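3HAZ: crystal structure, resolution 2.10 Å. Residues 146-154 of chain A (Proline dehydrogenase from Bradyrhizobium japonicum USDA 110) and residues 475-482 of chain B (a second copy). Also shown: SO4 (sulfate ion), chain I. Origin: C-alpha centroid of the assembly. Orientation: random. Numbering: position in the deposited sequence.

Chain A (146-154) VKRLGAPAV
Chain B (475-482) DYRVPVPA

Two copies of proline dehydrogenase meet where the end of a chain A helix abuts a chain B loop, burying 405 Å² between the stretches. Chain A is helical through L149(A), breaks at G150(A) (phi/psi 98/150) and turns helical again from A151(A). G150(A) N still reaches V146(A) O (2.7 Å), while G150(A) N-caps the next helix; at its backbone angles a CB would jam against the preceding carbonyl O, so glycine fits. Chain B makes a type I turn from D475(B) to V478(B), V478(B) N to D475(B) O 2.9 Å, then extends through P479(B) (-68/148). Register is set by R148(A) and P479(B), CA atoms 4.3 Å apart. The helix end leaves R148(A) O free to accept the one hydrogen bond across the stretches, from V480(B) N (3.0 Å, 148°); P479(B) CA adds a CA-H...O contact to R148(A) O at 3.5 Å. V480(B), chi1 t, points toward chain A, its CB 3.5 Å from K147(A) O and its CG2 4.1 Å from G150(A) N. K147(A) extends t, t, t before chi4 turns m, bringing NZ to 3.8 Å from P481(B) CG; the contact there is with the C-gamma-exo proline ring. R148(A) (t, t, p, chi4 -114°) lays its CG 3.7 Å from P479(B) CB, while NH1 and NH2 bond elsewhere in the structure. L149(A), m, t, starts sideways but carries CD2 to 3.5 Å from Y476(B) CB, an apolar contact. Y476(B) (chi1 -73°, chi2 -13°) sends its ring past L149(A) to A153(A), whose CB points toward chain B and lies 4.4 Å from Y476(B) CZ. R477(B) points away (m, t, m, chi4 174°): its NE bonds D475(B) OD1 at 2.9 Å, its NH1 forms a salt bridge with D475(B) OD2 at 2.8 Å, and its NH2 binds sulfate O1 at 3.0 Å.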

# COMPACT_ATOMS: atom_id res chain seq x y z
N VAL A 146 -37.33 5.65 -20.44
CA VAL A 146 -38.25 4.55 -20.68
C VAL A 146 -37.54 3.21 -20.54
O VAL A 146 -38.06 2.28 -19.93
CB VAL A 146 -38.93 4.66 -22.07
CG1 VAL A 146 -39.54 3.32 -22.48
CG2 VAL A 146 -39.98 5.75 -22.07
N LYS A 147 -36.35 3.12 -21.11
CA LYS A 147 -35.55 1.91 -21.01
C LYS A 147 -35.24 1.58 -19.54
O LYS A 147 -35.27 0.42 -19.13
CB LYS A 147 -34.26 2.06 -21.83
CG LYS A 147 -33.31 0.86 -21.77
CD LYS A 147 -32.21 0.99 -22.82
CE LYS A 147 -31.18 -0.13 -22.72
NZ LYS A 147 -30.15 0.12 -21.67
N ARG A 148 -35.00 2.61 -18.73
CA ARG A 148 -34.60 2.41 -17.35
C ARG A 148 -35.77 2.12 -16.41
O ARG A 148 -35.70 1.20 -15.60
CB ARG A 148 -33.82 3.61 -16.82
CG ARG A 148 -33.04 3.30 -15.56
CD ARG A 148 -32.16 4.46 -15.12
NE ARG A 148 -32.93 5.48 -14.41
CZ ARG A 148 -33.13 6.71 -14.86
NH1 ARG A 148 -33.84 7.58 -14.15
NH2 ARG A 148 -32.62 7.07 -16.03
N LEU A 149 -36.84 2.90 -16.53
CA LEU A 149 -37.98 2.79 -15.63
C LEU A 149 -39.14 1.98 -16.21
O LEU A 149 -39.92 1.39 -15.46
CB LEU A 149 -38.49 4.19 -15.25
CG LEU A 149 -37.57 5.14 -14.48
CD1 LEU A 149 -38.20 6.52 -14.38
CD2 LEU A 149 -37.26 4.61 -13.09
N GLY A 150 -39.25 1.94 -17.53
CA GLY A 150 -40.40 1.37 -18.20
C GLY A 150 -41.35 2.49 -18.59
O GLY A 150 -41.40 3.53 -17.92
N ALA A 151 -42.09 2.30 -19.68
CA ALA A 151 -43.01 3.34 -20.15
C ALA A 151 -44.08 3.74 -19.13
O ALA A 151 -44.36 4.93 -18.95
CB ALA A 151 -43.65 2.94 -21.48
N PRO A 152 -44.69 2.76 -18.45
CA PRO A 152 -45.73 3.13 -17.47
C PRO A 152 -45.23 4.07 -16.35
O PRO A 152 -45.95 5.00 -15.98
CB PRO A 152 -46.19 1.78 -16.91
CG PRO A 152 -45.97 0.83 -18.05
CD PRO A 152 -44.68 1.30 -18.70
N ALA A 153 -44.03 3.84 -15.84
CA ALA A 153 -43.51 4.71 -14.79
C ALA A 153 -43.23 6.12 -15.33
O ALA A 153 -43.40 7.11 -14.62
CB ALA A 153 -42.25 4.11 -14.16
N VAL A 154 -42.81 6.20 -16.59
CA VAL A 154 -42.56 7.50 -17.20
C VAL A 154 -43.86 8.30 -17.33
O VAL A 154 -43.88 9.51 -17.08
CB VAL A 154 -41.84 7.38 -18.56
CG1 VAL A 154 -41.75 8.75 -19.26
CG2 VAL A 154 -40.47 6.75 -18.38
N ASP B 475 -37.10 -0.47 -6.54
CA ASP B 475 -36.09 0.56 -6.40
C ASP B 475 -35.74 1.10 -7.78
O ASP B 475 -35.03 0.45 -8.55
CB ASP B 475 -34.84 -0.03 -5.72
CG ASP B 475 -33.71 0.98 -5.59
OD1 ASP B 475 -33.96 2.19 -5.79
OD2 ASP B 475 -32.57 0.55 -5.29
N TYR B 476 -36.24 2.29 -8.10
CA TYR B 476 -36.11 2.83 -9.45
C TYR B 476 -34.67 3.19 -9.85
O TYR B 476 -34.42 3.58 -10.99
CB TYR B 476 -37.06 4.01 -9.67
CG TYR B 476 -38.51 3.60 -9.80
CD1 TYR B 476 -38.86 2.26 -9.98
CD2 TYR B 476 -39.52 4.54 -9.76
CE1 TYR B 476 -40.19 1.88 -10.10
CE2 TYR B 476 -40.85 4.17 -9.89
CZ TYR B 476 -41.18 2.84 -10.05
OH TYR B 476 -42.50 2.48 -10.17
N ARG B 477 -33.73 3.05 -8.93
CA ARG B 477 -32.33 3.21 -9.28
C ARG B 477 -31.88 2.03 -10.11
O ARG B 477 -30.92 2.13 -10.88
CB ARG B 477 -31.46 3.31 -8.02
CG ARG B 477 -31.53 4.65 -7.30
CD ARG B 477 -30.84 4.57 -5.96
NE ARG B 477 -31.42 3.52 -5.12
CZ ARG B 477 -30.94 3.16 -3.94
NH1 ARG B 477 -31.54 2.20 -3.25
NH2 ARG B 477 -29.86 3.75 -3.44
N VAL B 478 -32.56 0.90 -9.96
CA VAL B 478 -32.20 -0.31 -10.69
C VAL B 478 -32.88 -0.32 -12.05
O VAL B 478 -34.11 -0.39 -12.12
CB VAL B 478 -32.60 -1.58 -9.91
CG1 VAL B 478 -32.23 -2.83 -10.71
CG2 VAL B 478 -31.93 -1.60 -8.54
N PRO B 479 -32.09 -0.24 -13.13
CA PRO B 479 -32.63 -0.19 -14.49
C PRO B 479 -33.29 -1.51 -14.86
O PRO B 479 -32.85 -2.56 -14.39
CB PRO B 479 -31.38 0.03 -15.36
CG PRO B 479 -30.29 0.44 -14.41
CD PRO B 479 -30.62 -0.20 -13.11
N VAL B 480 -34.32 -1.45 -15.69
CA VAL B 480 -34.99 -2.66 -16.14
C VAL B 480 -34.02 -3.71 -16.69
O VAL B 480 -34.10 -4.89 -16.34
CB VAL B 480 -36.08 -2.34 -17.17
CG1 VAL B 480 -36.65 -3.63 -17.76
CG2 VAL B 480 -37.18 -1.50 -16.54
N PRO B 481 -33.07 -3.29 -17.54
CA PRO B 481 -32.15 -4.29 -18.10
C PRO B 481 -31.37 -5.04 -17.03
O PRO B 481 -30.99 -6.19 -17.25
CB PRO B 481 -31.22 -3.45 -18.98
CG PRO B 481 -32.05 -2.25 -19.35
CD PRO B 481 -32.84 -1.95 -18.12
N ALA B 482 -31.14 -4.41 -15.88
CA ALA B 482 -30.42 -5.06 -14.78
C ALA B 482 -31.21 -6.23 -14.17
O ALA B 482 -30.63 -7.23 -13.75
CB ALA B 482 -30.07 -4.04 -13.70
S SO4 I . -29.82 2.47 0.15
O1 SO4 I . -28.79 2.84 -0.82
O2 SO4 I . -29.21 2.34 1.47
O3 SO4 I . -30.86 3.51 0.20
O4 SO4 I . -30.44 1.20 -0.24